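PDB 1WXQ: GTP-binding protein from Pyrococcus horikoshii, which probably binds GTP and may hydrolyse nucleoside triphosphates, as expected of an Obg-type GTPase with a TGS domain, although its cellular role is unknown. Local coordinates for residues I71-V76 and V342-K347; A102-H107 and N310-D315; Y124-E129 and V236-K241; E209-R212 and P216-I219. All coordinates share one frame; numbering follows the deposited sequence.

Contact 1 (I71-V76 and V342-K347)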
loop_
_atom_site.group_PDB
_atom_site.type_symbol
_atom_site.label_atom_id
_atom_site.label_comp_id
_atom_site.label_asym_id
_atom_site.label_seq_id
_atom_site.Cartn_x
_atom_site.Cartn_y
_atom_site.Cartn_z
ATOM N N ILE A 71 7.548 -6.483 -9.406
ATOM C CA ILE A 71 8.038 -5.150 -9.082
ATOM C C ILE A 71 8.292 -5.041 -7.582
ATOM O O ILE A 71 7.388 -5.261 -6.789
ATOM C CB ILE A 71 6.980 -4.110 -9.484
ATOM C CG1 ILE A 71 6.308 -4.547 -10.791
ATOM C CG2 ILE A 71 7.616 -2.738 -9.632
ATOM C CD1 ILE A 71 5.075 -3.746 -11.166
ATOM N N PRO A 72 9.527 -4.697 -7.173
ATOM C CA PRO A 72 9.885 -4.562 -5.750
ATOM C C PRO A 72 9.185 -3.430 -4.989
ATOM O O PRO A 72 8.873 -2.388 -5.556
ATOM C CB PRO A 72 11.409 -4.398 -5.787
ATOM C CG PRO A 72 11.643 -3.724 -7.088
ATOM C CD PRO A 72 10.710 -4.483 -8.026
ATOM N N VAL A 73 8.969 -3.659 -3.691
ATOM C CA VAL A 73 8.274 -2.732 -2.799
ATOM C C VAL A 73 8.817 -2.816 -1.379
ATOM O O VAL A 73 8.939 -3.902 -0.828
ATOM C CB VAL A 73 6.762 -3.084 -2.722
ATOM C CG1 VAL A 73 6.072 -2.251 -1.632
ATOM C CG2 VAL A 73 6.108 -2.879 -4.081
ATOM N N LYS A 74 9.114 -1.668 -0.774
ATOM C CA LYS A 74 9.624 -1.652 0.596
ATOM C C LYS A 74 8.568 -2.153 1.570
ATOM O O LYS A 74 7.377 -1.872 1.407
ATOM C CB LYS A 74 10.023 -0.239 1.013
ATOM C CG LYS A 74 11.481 0.119 0.804
ATOM C CD LYS A 74 11.848 1.349 1.637
ATOM C CE LYS A 74 11.552 1.114 3.111
ATOM N NZ LYS A 74 11.783 2.324 3.927
HETATM N N MSE A 75 9.018 -2.874 2.594
HETATM C CA MSE A 75 8.127 -3.405 3.610
HETATM C C MSE A 75 8.810 -3.264 4.966
HETATM O O MSE A 75 10.006 -3.521 5.096
HETATM C CB MSE A 75 7.798 -4.870 3.313
HETATM C CG MSE A 75 6.721 -5.447 4.209
HETATM SE SE MSE A 75 6.013 -7.131 3.577
HETATM C CE MSE A 75 4.437 -6.454 2.665
ATOM N N VAL A 76 8.041 -2.857 5.971
ATOM C CA VAL A 76 8.549 -2.626 7.311
ATOM C C VAL A 76 7.878 -3.514 8.359
ATOM O O VAL A 76 6.651 -3.620 8.393
ATOM C CB VAL A 76 8.314 -1.146 7.691
ATOM C CG1 VAL A 76 8.873 -0.842 9.080
ATOM C CG2 VAL A 76 8.954 -0.252 6.649
ATOM N N VAL A 342 10.349 -0.253 -14.807
ATOM C CA VAL A 342 8.919 -0.207 -14.554
ATOM C C VAL A 342 8.674 0.719 -13.382
ATOM O O VAL A 342 9.395 0.677 -12.385
ATOM C CB VAL A 342 8.356 -1.595 -14.172
ATOM C CG1 VAL A 342 9.110 -2.147 -12.968
ATOM C CG2 VAL A 342 6.877 -1.481 -13.848
ATOM N N PHE A 343 7.647 1.547 -13.492
ATOM C CA PHE A 343 7.322 2.451 -12.400
ATOM C C PHE A 343 5.871 2.334 -11.948
ATOM O O PHE A 343 4.949 2.171 -12.754
ATOM C CB PHE A 343 7.650 3.894 -12.799
ATOM C CG PHE A 343 9.129 4.160 -12.914
ATOM C CD1 PHE A 343 9.913 4.309 -11.776
ATOM C CD2 PHE A 343 9.748 4.208 -14.161
ATOM C CE1 PHE A 343 11.299 4.502 -11.876
ATOM C CE2 PHE A 343 11.133 4.398 -14.273
ATOM C CZ PHE A 343 11.906 4.545 -13.130
ATOM N N LEU A 344 5.689 2.371 -10.636
ATOM C CA LEU A 344 4.370 2.320 -10.041
ATOM C C LEU A 344 3.887 3.775 -10.066
ATOM O O LEU A 344 4.406 4.626 -9.340
ATOM C CB LEU A 344 4.475 1.814 -8.596
ATOM C CG LEU A 344 4.707 0.333 -8.233
ATOM C CD1 LEU A 344 4.524 0.050 -6.738
ATOM C CD2 LEU A 344 3.746 -0.506 -9.065
HETATM N N MSE A 345 2.923 4.063 -10.932
HETATM C CA MSE A 345 2.360 5.401 -11.047
HETATM C C MSE A 345 0.974 5.436 -10.403
HETATM O O MSE A 345 0.238 4.454 -10.443
HETATM C CB MSE A 345 2.215 5.791 -12.519
HETATM C CG MSE A 345 3.487 5.646 -13.333
HETATM SE SE MSE A 345 4.944 6.544 -12.468
HETATM C CE MSE A 345 4.354 8.372 -12.761
ATOM N N LYS A 346 0.620 6.574 -9.823
ATOM C CA LYS A 346 -0.684 6.718 -9.239
ATOM C C LYS A 346 -1.679 6.941 -10.352
ATOM O O LYS A 346 -1.410 7.622 -11.332
ATOM C CB LYS A 346 -0.657 7.931 -8.311
ATOM C CG LYS A 346 -2.045 8.283 -7.775
ATOM C CD LYS A 346 -2.400 7.486 -6.518
ATOM C CE LYS A 346 -3.811 7.793 -6.009
ATOM N NZ LYS A 346 -4.032 7.118 -4.732
ATOM N N LYS A 347 -2.855 6.322 -10.286
ATOM C CA LYS A 347 -3.823 6.499 -11.374
ATOM C C LYS A 347 -4.126 7.995 -11.445
ATOM O O LYS A 347 -4.297 8.656 -10.413
ATOM C CB LYS A 347 -5.110 5.684 -11.131
ATOM C CG LYS A 347 -4.919 4.161 -11.244
ATOM C CD LYS A 347 -6.241 3.391 -11.132
ATOM C CE LYS A 347 -6.121 1.909 -11.582
ATOM N NZ LYS A 347 -5.233 1.007 -10.746
#
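Ile71 holds CG2 anti to its backbone N, which aims that methyl at Val342 CG1, while CG1, beside the N (chi1 -37°), carries CD1 to Val342 CG2. Val342 holds CG1 between N and the carbonyl carbon (chi1 56°), and this turns both of its methyls to the isoleucine. Ile71 CG2 meets Val342 CG1 at 3.7 Å, while Ile71 CD1, at the end of an extended chain, lies 3.9 Å from Val342 CG2. The same CD1 also reaches Leu344 CD2 at 4.1 Å. The other leucine methyl, Leu344 CD1, approaches Val73 CG2 more loosely, at 4.3 Å. Val342 and Leu344 are alternate residues whose side chains start out to the same side, whereas Phe343 between them points away. Branched aliphatic residues suit such a seam, since each offers two methyls and asks for no polar partner. The backbones remain apart, the nearest CA atoms being Ile71 and Val342 at 7.4 Å, and strand 68-77 takes its backbone bonds from residues such as Ala44, Thr42 and Ile3. Leu344 rests in addition on Leu319 and Met1. The contact is a side-chain seam between two sheets: the central sheet of the P-loop GTPase domain and the four-stranded sheet to which the TGS region, of the ubiquitin-like families, contributes the outermost strand 343-346.

Contact 2 (A102-H107 and N310-D315)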
loop_
_atom_site.group_PDB
_atom_site.type_symbol
_atom_site.label_atom_id
_atom_site.label_comp_id
_atom_site.label_asym_id
_atom_site.label_seq_id
_atom_site.Cartn_x
_atom_site.Cartn_y
_atom_site.Cartn_z
ATOM N N ALA A 102 4.640 5.141 6.421
ATOM C CA ALA A 102 3.958 4.131 5.635
ATOM C C ALA A 102 2.912 4.721 4.703
ATOM O O ALA A 102 2.170 5.608 5.083
ATOM C CB ALA A 102 3.301 3.113 6.568
ATOM N N SER A 103 2.866 4.228 3.474
ATOM C CA SER A 103 1.856 4.682 2.534
ATOM C C SER A 103 0.614 3.830 2.802
ATOM O O SER A 103 -0.501 4.203 2.453
ATOM C CB SER A 103 2.307 4.456 1.091
ATOM O OG SER A 103 3.421 5.259 0.784
ATOM N N ALA A 104 0.818 2.661 3.389
ATOM C CA ALA A 104 -0.308 1.794 3.687
ATOM C C ALA A 104 0.125 0.777 4.695
ATOM O O ALA A 104 1.316 0.547 4.885
ATOM C CB ALA A 104 -0.822 1.088 2.432
ATOM N N LEU A 105 -0.851 0.165 5.345
ATOM C CA LEU A 105 -0.541 -0.831 6.338
ATOM C C LEU A 105 -1.312 -2.116 6.086
ATOM O O LEU A 105 -2.459 -2.088 5.640
ATOM C CB LEU A 105 -0.937 -0.329 7.717
ATOM C CG LEU A 105 -0.490 1.023 8.226
ATOM C CD1 LEU A 105 -1.397 1.415 9.398
ATOM C CD2 LEU A 105 0.954 0.966 8.630
ATOM N N ILE A 106 -0.668 -3.235 6.385
ATOM C CA ILE A 106 -1.310 -4.527 6.287
ATOM C C ILE A 106 -1.510 -4.951 7.744
ATOM O O ILE A 106 -0.555 -5.309 8.436
ATOM C CB ILE A 106 -0.417 -5.554 5.600
ATOM C CG1 ILE A 106 -0.229 -5.176 4.134
ATOM C CG2 ILE A 106 -1.037 -6.953 5.720
ATOM C CD1 ILE A 106 0.728 -6.104 3.411
ATOM N N HIS A 107 -2.744 -4.877 8.227
ATOM C CA HIS A 107 -2.989 -5.267 9.607
ATOM C C HIS A 107 -3.363 -6.749 9.740
ATOM O O HIS A 107 -4.480 -7.155 9.408
ATOM C CB HIS A 107 -4.083 -4.397 10.230
ATOM C CG HIS A 107 -4.266 -4.641 11.700
ATOM N ND1 HIS A 107 -3.484 -5.526 12.398
ATOM C CD2 HIS A 107 -5.130 -4.103 12.582
ATOM C CE1 HIS A 107 -3.856 -5.530 13.669
ATOM N NE2 HIS A 107 -4.846 -4.681 13.809
ATOM N N ASN A 310 -0.943 -7.359 -3.348
ATOM C CA ASN A 310 -1.424 -6.822 -4.612
ATOM C C ASN A 310 -2.585 -5.846 -4.338
ATOM O O ASN A 310 -2.717 -4.821 -5.018
ATOM C CB ASN A 310 -1.898 -7.948 -5.566
ATOM C CG ASN A 310 -0.739 -8.789 -6.147
ATOM O OD1 ASN A 310 0.450 -8.458 -5.992
ATOM N ND2 ASN A 310 -1.093 -9.881 -6.824
ATOM N N ARG A 311 -3.421 -6.145 -3.340
ATOM C CA ARG A 311 -4.556 -5.268 -3.049
ATOM C C ARG A 311 -4.085 -3.956 -2.468
ATOM O O ARG A 311 -4.713 -2.918 -2.688
ATOM C CB ARG A 311 -5.570 -5.942 -2.098
ATOM C CG ARG A 311 -6.344 -7.109 -2.725
ATOM C CD ARG A 311 -7.172 -6.676 -3.964
ATOM N NE ARG A 311 -8.322 -5.850 -3.606
ATOM C CZ ARG A 311 -9.444 -6.323 -3.062
ATOM N NH1 ARG A 311 -9.582 -7.618 -2.818
ATOM N NH2 ARG A 311 -10.425 -5.492 -2.744
ATOM N N VAL A 312 -2.976 -3.989 -1.733
ATOM C CA VAL A 312 -2.443 -2.749 -1.167
ATOM C C VAL A 312 -1.901 -1.828 -2.278
ATOM O O VAL A 312 -2.245 -0.651 -2.355
ATOM C CB VAL A 312 -1.287 -3.006 -0.176
ATOM C CG1 VAL A 312 -0.701 -1.675 0.255
ATOM C CG2 VAL A 312 -1.768 -3.792 1.031
ATOM N N VAL A 313 -1.065 -2.398 -3.135
ATOM C CA VAL A 313 -0.422 -1.688 -4.238
ATOM C C VAL A 313 -1.347 -1.190 -5.346
ATOM O O VAL A 313 -1.357 0.005 -5.672
ATOM C CB VAL A 313 0.674 -2.592 -4.888
ATOM C CG1 VAL A 313 1.371 -1.858 -6.023
ATOM C CG2 VAL A 313 1.692 -3.007 -3.831
ATOM N N PHE A 314 -2.109 -2.121 -5.918
ATOM C CA PHE A 314 -3.025 -1.851 -7.025
ATOM C C PHE A 314 -4.393 -1.267 -6.662
ATOM O O PHE A 314 -4.989 -0.533 -7.443
ATOM C CB PHE A 314 -3.260 -3.143 -7.810
ATOM C CG PHE A 314 -2.003 -3.785 -8.317
ATOM C CD1 PHE A 314 -1.043 -3.034 -9.012
ATOM C CD2 PHE A 314 -1.782 -5.147 -8.116
ATOM C CE1 PHE A 314 0.128 -3.633 -9.501
ATOM C CE2 PHE A 314 -0.618 -5.764 -8.598
ATOM C CZ PHE A 314 0.342 -5.003 -9.295
ATOM N N ASP A 315 -4.901 -1.603 -5.485
ATOM C CA ASP A 315 -6.213 -1.126 -5.079
ATOM C C ASP A 315 -6.176 0.021 -4.091
ATOM O O ASP A 315 -6.588 1.134 -4.419
ATOM C CB ASP A 315 -7.008 -2.277 -4.481
ATOM C CG ASP A 315 -8.468 -1.973 -4.390
ATOM O OD1 ASP A 315 -8.804 -0.800 -4.126
ATOM O OD2 ASP A 315 -9.278 -2.908 -4.571
#
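Ala104 and Ile106 present their side chains to Val312 where helix 305-316 packs on the central sheet of the P-loop GTPase fold, a helix-on-sheet layer of the alpha/beta type. Before the strand begins, Ala102 O accepts a hydrogen bond from Lys215 NZ, and Ser103 is tied by its backbone to Glu2. Ala104 comes next and points at the helix; its CB lies 3.5 Å from Val312 CG1. The small alanine suits a place where the CA atoms of Ala104 and Val312 are 7.0 Å apart. Leu105 points away and packs on Leu99. Ile106 then returns to the helix side. Its CG1 stands beside the backbone N (chi1 -67°), which carries this branch toward the helix, and Ile106 CG1 meets Val312 CG2 at 3.7 Å, with its CD1 a little farther off. Val312 therefore straddles two alternate strand residues, one methyl for each, and it also touches Val218 of the neighbouring strand. A beta-branched residue is well suited to this, since its two methyls diverge directly from CB. All three touching residues are buried and apolar, whereas the helix keeps its charges on another flank: Arg311 lies along Ile245 and Ile247 and pairs with Asp315 one turn later. There Arg311 NE donates to Asp315 OD2 at 3.2 Å with an N-H...O angle of 149°, meeting that oxygen on its anti side, 29° out of the carboxylate plane.

Contact 3 (Y124-E129 and V236-K241)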
loop_
_atom_site.group_PDB
_atom_site.type_symbol
_atom_site.label_atom_id
_atom_site.label_comp_id
_atom_site.label_asym_id
_atom_site.label_seq_id
_atom_site.Cartn_x
_atom_site.Cartn_y
_atom_site.Cartn_z
ATOM N N TYR A 124 -12.342 -16.939 22.882
ATOM C CA TYR A 124 -12.803 -16.219 21.704
ATOM C C TYR A 124 -12.747 -14.709 21.833
ATOM O O TYR A 124 -13.355 -14.128 22.732
ATOM C CB TYR A 124 -14.234 -16.612 21.357
ATOM C CG TYR A 124 -14.704 -16.005 20.057
ATOM C CD1 TYR A 124 -14.192 -16.449 18.840
ATOM C CD2 TYR A 124 -15.638 -14.972 20.043
ATOM C CE1 TYR A 124 -14.598 -15.880 17.639
ATOM C CE2 TYR A 124 -16.051 -14.395 18.847
ATOM C CZ TYR A 124 -15.526 -14.854 17.649
ATOM O OH TYR A 124 -15.926 -14.286 16.460
ATOM N N HIS A 125 -12.023 -14.079 20.916
ATOM C CA HIS A 125 -11.899 -12.630 20.902
ATOM C C HIS A 125 -12.042 -12.133 19.470
ATOM O O HIS A 125 -11.174 -12.356 18.631
ATOM C CB HIS A 125 -10.552 -12.196 21.474
ATOM C CG HIS A 125 -10.386 -10.711 21.546
ATOM N ND1 HIS A 125 -11.224 -9.906 22.288
ATOM C CD2 HIS A 125 -9.491 -9.884 20.956
ATOM C CE1 HIS A 125 -10.851 -8.645 22.153
ATOM N NE2 HIS A 125 -9.802 -8.605 21.351
ATOM N N ASP A 126 -13.156 -11.463 19.211
ATOM C CA ASP A 126 -13.473 -10.930 17.902
ATOM C C ASP A 126 -12.335 -10.065 17.351
ATOM O O ASP A 126 -11.970 -9.053 17.941
ATOM C CB ASP A 126 -14.756 -10.110 18.006
ATOM C CG ASP A 126 -15.542 -10.083 16.708
ATOM O OD1 ASP A 126 -15.025 -10.573 15.682
ATOM O OD2 ASP A 126 -16.682 -9.564 16.715
ATOM N N PRO A 127 -11.749 -10.466 16.208
ATOM C CA PRO A 127 -10.656 -9.723 15.583
ATOM C C PRO A 127 -11.086 -8.293 15.282
ATOM O O PRO A 127 -10.286 -7.352 15.358
ATOM C CB PRO A 127 -10.390 -10.522 14.312
ATOM C CG PRO A 127 -10.721 -11.898 14.724
ATOM C CD PRO A 127 -12.019 -11.697 15.451
ATOM N N VAL A 128 -12.360 -8.152 14.930
ATOM C CA VAL A 128 -12.957 -6.866 14.614
ATOM C C VAL A 128 -12.773 -5.803 15.699
ATOM O O VAL A 128 -12.997 -4.618 15.490
ATOM C CB VAL A 128 -14.504 -6.988 14.541
ATOM C CG1 VAL A 128 -15.133 -5.603 14.506
ATOM C CG2 VAL A 128 -14.917 -7.819 13.317
ATOM N N GLU A 129 -12.323 -6.311 16.861
ATOM C CA GLU A 129 -12.143 -5.394 17.969
ATOM C C GLU A 129 -10.664 -4.941 18.031
ATOM O O GLU A 129 -10.353 -3.862 18.527
ATOM C CB GLU A 129 -12.529 -6.014 19.353
ATOM C CG GLU A 129 -13.988 -6.477 19.429
ATOM C CD GLU A 129 -14.982 -5.345 19.658
ATOM O OE1 GLU A 129 -14.938 -4.738 20.752
ATOM O OE2 GLU A 129 -15.810 -5.070 18.754
ATOM N N VAL A 236 -14.894 -10.673 7.248
ATOM C CA VAL A 236 -14.853 -9.976 5.963
ATOM C C VAL A 236 -16.078 -9.075 5.778
ATOM O O VAL A 236 -15.971 -7.892 5.486
ATOM C CB VAL A 236 -14.808 -11.018 4.844
ATOM C CG1 VAL A 236 -14.850 -10.322 3.484
ATOM C CG2 VAL A 236 -13.540 -11.842 4.946
ATOM N N ARG A 237 -17.255 -9.648 5.986
ATOM C CA ARG A 237 -18.504 -8.902 5.857
ATOM C C ARG A 237 -18.590 -7.679 6.752
ATOM O O ARG A 237 -18.863 -6.578 6.280
ATOM C CB ARG A 237 -19.699 -9.809 6.155
ATOM C CG ARG A 237 -20.041 -10.787 5.054
ATOM C CD ARG A 237 -20.834 -10.145 3.929
ATOM N NE ARG A 237 -21.490 -11.182 3.136
ATOM C CZ ARG A 237 -20.892 -11.882 2.177
ATOM N NH1 ARG A 237 -19.618 -11.649 1.873
ATOM N NH2 ARG A 237 -21.557 -12.835 1.544
ATOM N N GLU A 238 -18.369 -7.885 8.042
ATOM C CA GLU A 238 -18.451 -6.812 9.019
ATOM C C GLU A 238 -17.512 -5.659 8.656
ATOM O O GLU A 238 -17.932 -4.506 8.550
ATOM C CB GLU A 238 -18.111 -7.367 10.409
ATOM C CG GLU A 238 -18.520 -6.498 11.583
ATOM C CD GLU A 238 -18.112 -7.108 12.927
ATOM O OE1 GLU A 238 -18.285 -8.337 13.123
ATOM O OE2 GLU A 238 -17.623 -6.358 13.797
ATOM N N GLU A 239 -16.244 -5.983 8.436
ATOM C CA GLU A 239 -15.249 -4.978 8.109
ATOM C C GLU A 239 -15.305 -4.363 6.712
ATOM O O GLU A 239 -14.899 -3.218 6.533
ATOM C CB GLU A 239 -13.846 -5.537 8.373
ATOM C CG GLU A 239 -13.514 -5.682 9.850
ATOM C CD GLU A 239 -13.823 -4.415 10.639
ATOM O OE1 GLU A 239 -13.591 -3.307 10.107
ATOM O OE2 GLU A 239 -14.295 -4.521 11.794
ATOM N N GLU A 240 -15.797 -5.093 5.717
ATOM C CA GLU A 240 -15.843 -4.512 4.383
ATOM C C GLU A 240 -16.918 -3.432 4.314
ATOM O O GLU A 240 -16.950 -2.624 3.383
ATOM C CB GLU A 240 -16.042 -5.588 3.309
ATOM C CG GLU A 240 -14.865 -6.596 3.220
ATOM C CD GLU A 240 -14.559 -7.070 1.785
ATOM O OE1 GLU A 240 -15.506 -7.399 1.034
ATOM O OE2 GLU A 240 -13.369 -7.124 1.406
ATOM N N LYS A 241 -17.795 -3.403 5.310
ATOM C CA LYS A 241 -18.813 -2.368 5.350
ATOM C C LYS A 241 -18.170 -1.114 5.940
ATOM O O LYS A 241 -18.587 0.009 5.647
ATOM C CB LYS A 241 -19.992 -2.791 6.222
ATOM C CG LYS A 241 -21.010 -3.654 5.520
ATOM C CD LYS A 241 -22.324 -3.613 6.277
ATOM C CE LYS A 241 -23.454 -4.264 5.488
ATOM N NZ LYS A 241 -24.775 -3.990 6.119
#
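The start of helix 127-147 lies against the C-terminal part of helix 229-241 in the Obg-type G domain, and Val128 points at Glu238 and Glu239 of the facing helix. The CA atoms of Val128 and Glu239 are 7.2 Å apart. Pro127 and Val128 also lean on Leu235, which adds apolar contact; a proline is at home in the first turn of a helix, where its nitrogen is not asked to donate. Glu238 stretches out straight, with CG anti to the backbone N (chi1 -163°), and comes at Val128 from the opposite direction. Its carboxylate end comes up to the valine methyls, but it is modelled too close to Val128 CG1, so its exact place is doubtful. Glu239 bends at chi2 (-49°) and crosses Val128 obliquely. Its polar end is claimed by Arg242, whose NH1 forms a salt bridge with Glu239 OE1, which lets an acid sit in a buried place. Asp126 OD2 and Glu238 OE1, two like charges, are 4.1 Å apart, with the carboxylate planes turned 73° from each other. An alanine at Glu238 ends at CB, and would probably leave the flank of Val128 less covered and take one carboxylate from the acidic group with Asp126. Asp126 and Glu238, with Glu129 somewhat farther off, bring like charges together, and the negative potential of these neighbouring acids would probably raise the pKa of one of them or draw cations from solvent.

Contact 4 (E209-R212 and P216-I219)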
loop_
_atom_site.group_PDB
_atom_site.type_symbol
_atom_site.label_atom_id
_atom_site.label_comp_id
_atom_site.label_asym_id
_atom_site.label_seq_id
_atom_site.Cartn_x
_atom_site.Cartn_y
_atom_site.Cartn_z
ATOM N N GLU A 209 -9.944 11.598 9.236
ATOM C CA GLU A 209 -10.004 11.689 7.795
ATOM C C GLU A 209 -8.613 11.586 7.187
ATOM O O GLU A 209 -8.449 11.058 6.090
ATOM C CB GLU A 209 -10.669 12.994 7.373
ATOM C CG GLU A 209 -10.906 13.092 5.869
ATOM C CD GLU A 209 -11.460 11.809 5.255
ATOM O OE1 GLU A 209 -12.414 11.220 5.818
ATOM O OE2 GLU A 209 -10.935 11.401 4.196
ATOM N N ILE A 210 -7.609 12.080 7.901
ATOM C CA ILE A 210 -6.234 12.037 7.417
ATOM C C ILE A 210 -5.711 10.616 7.449
ATOM O O ILE A 210 -5.036 10.175 6.516
ATOM C CB ILE A 210 -5.320 12.944 8.267
ATOM C CG1 ILE A 210 -5.596 14.410 7.931
ATOM C CG2 ILE A 210 -3.876 12.632 8.005
ATOM C CD1 ILE A 210 -5.347 14.729 6.466
ATOM N N ARG A 211 -6.036 9.899 8.527
ATOM C CA ARG A 211 -5.608 8.521 8.692
ATOM C C ARG A 211 -6.148 7.687 7.544
ATOM O O ARG A 211 -5.409 6.960 6.894
ATOM C CB ARG A 211 -6.119 7.961 10.027
ATOM C CG ARG A 211 -5.772 6.500 10.278
ATOM C CD ARG A 211 -6.872 5.558 9.810
ATOM N NE ARG A 211 -8.116 5.828 10.524
ATOM C CZ ARG A 211 -9.254 5.153 10.365
ATOM N NH1 ARG A 211 -9.325 4.142 9.512
ATOM N NH2 ARG A 211 -10.330 5.500 11.059
ATOM N N ARG A 212 -7.449 7.816 7.302
ATOM C CA ARG A 212 -8.134 7.074 6.254
ATOM C C ARG A 212 -7.445 7.182 4.900
ATOM O O ARG A 212 -7.431 6.229 4.128
ATOM C CB ARG A 212 -9.575 7.562 6.127
ATOM C CG ARG A 212 -10.656 6.557 6.549
ATOM C CD ARG A 212 -11.992 7.083 6.047
ATOM N NE ARG A 212 -11.756 7.766 4.775
ATOM C CZ ARG A 212 -12.599 8.612 4.187
ATOM N NH1 ARG A 212 -13.772 8.899 4.748
ATOM N NH2 ARG A 212 -12.246 9.191 3.039
ATOM N N PRO A 216 -4.046 4.168 5.041
ATOM C CA PRO A 216 -5.058 3.201 4.626
ATOM C C PRO A 216 -4.493 1.820 4.862
ATOM O O PRO A 216 -3.279 1.605 4.776
ATOM C CB PRO A 216 -5.220 3.502 3.142
ATOM C CG PRO A 216 -3.828 3.849 2.744
ATOM C CD PRO A 216 -3.370 4.751 3.870
HETATM N N MSE A 217 -5.354 0.865 5.161
HETATM C CA MSE A 217 -4.836 -0.464 5.400
HETATM C C MSE A 217 -5.641 -1.611 4.858
HETATM O O MSE A 217 -6.800 -1.465 4.480
HETATM C CB MSE A 217 -4.586 -0.675 6.894
HETATM C CG MSE A 217 -5.618 -0.100 7.856
HETATM SE SE MSE A 217 -4.989 -0.369 9.694
HETATM C CE MSE A 217 -5.298 1.415 10.371
ATOM N N VAL A 218 -4.973 -2.750 4.761
ATOM C CA VAL A 218 -5.614 -3.961 4.314
ATOM C C VAL A 218 -5.455 -4.912 5.486
ATOM O O VAL A 218 -4.404 -4.964 6.127
ATOM C CB VAL A 218 -4.961 -4.551 3.059
ATOM C CG1 VAL A 218 -5.519 -5.954 2.792
ATOM C CG2 VAL A 218 -5.243 -3.655 1.868
ATOM N N ILE A 219 -6.516 -5.653 5.764
ATOM C CA ILE A 219 -6.506 -6.576 6.867
ATOM C C ILE A 219 -6.235 -8.019 6.435
ATOM O O ILE A 219 -6.928 -8.575 5.588
ATOM C CB ILE A 219 -7.843 -6.476 7.616
ATOM C CG1 ILE A 219 -8.110 -5.004 7.929
ATOM C CG2 ILE A 219 -7.802 -7.319 8.896
ATOM C CD1 ILE A 219 -9.438 -4.739 8.576
#
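Arg212, whose carbonyl borders Pro216, holds Glu209 from one turn earlier in the helix through Arg212 NH2 and Glu209 OE2, 2.8 Å apart. The oxygen lies well out of the guanidinium plane, with Glu209 CD over a face of that group, so this is an attraction of charges without an N-H directed at the acid; Lys188 adds a second positive charge, close to Arg212 NH2 and in a long, weak ion pair with Glu209 OE1. Toward the strand the meeting is mostly of backbone with proline: Arg212 O lies 3.6 Å from Pro216 CB, and Arg211 O lies 3.6 Å from Pro216 N. A proline nitrogen has no hydrogen to give, so these carbonyls near the end of helix 200-214 meet the ring only by packing. Arg211 places CG opposite its backbone N (chi1 178°), and the side chain then folds at chi2 (-93°), bringing CD loosely to 4.5 Å from Met217 CE. The long, flexible Met217 side chain reaches in turn to Leu134, Ile138 and Tyr244. The short link ends the beta-alpha-beta connection, here with several helices, between the parallel neighbouring strands 104-110 and 217-222. Arg211 NE and NH1 form salt bridges with Asp139 and Glu135, acids that balance its charge and fix its guanidinium, probably tying helix 200-214 to helix 127-147.

In the fold
Contacts 1, 2 and 4 all reach the central sheet of the GTPase domain. Contacts 2 and 4 are neighbours, their centres about 9 Å apart, because strands 104-110 and 217-222 pair: His107 N and Val218 O lie 2.7 Å apart, a probable hydrogen bond. Contact 1, about 10 Å from contact 2 between centres, touches it through Leu344 and Val313 and extends the packing to the TGS domain. Contact 3 lies farthest of the four from the centre of the chain; its helix 127-147 also packs on Arg211 and Met217 of contact 4. Along the chain the contacts nest, 4 inside 3, 3 inside 2 and 2 inside 1, so the TGS domain returns to an early strand of the GTPase domain.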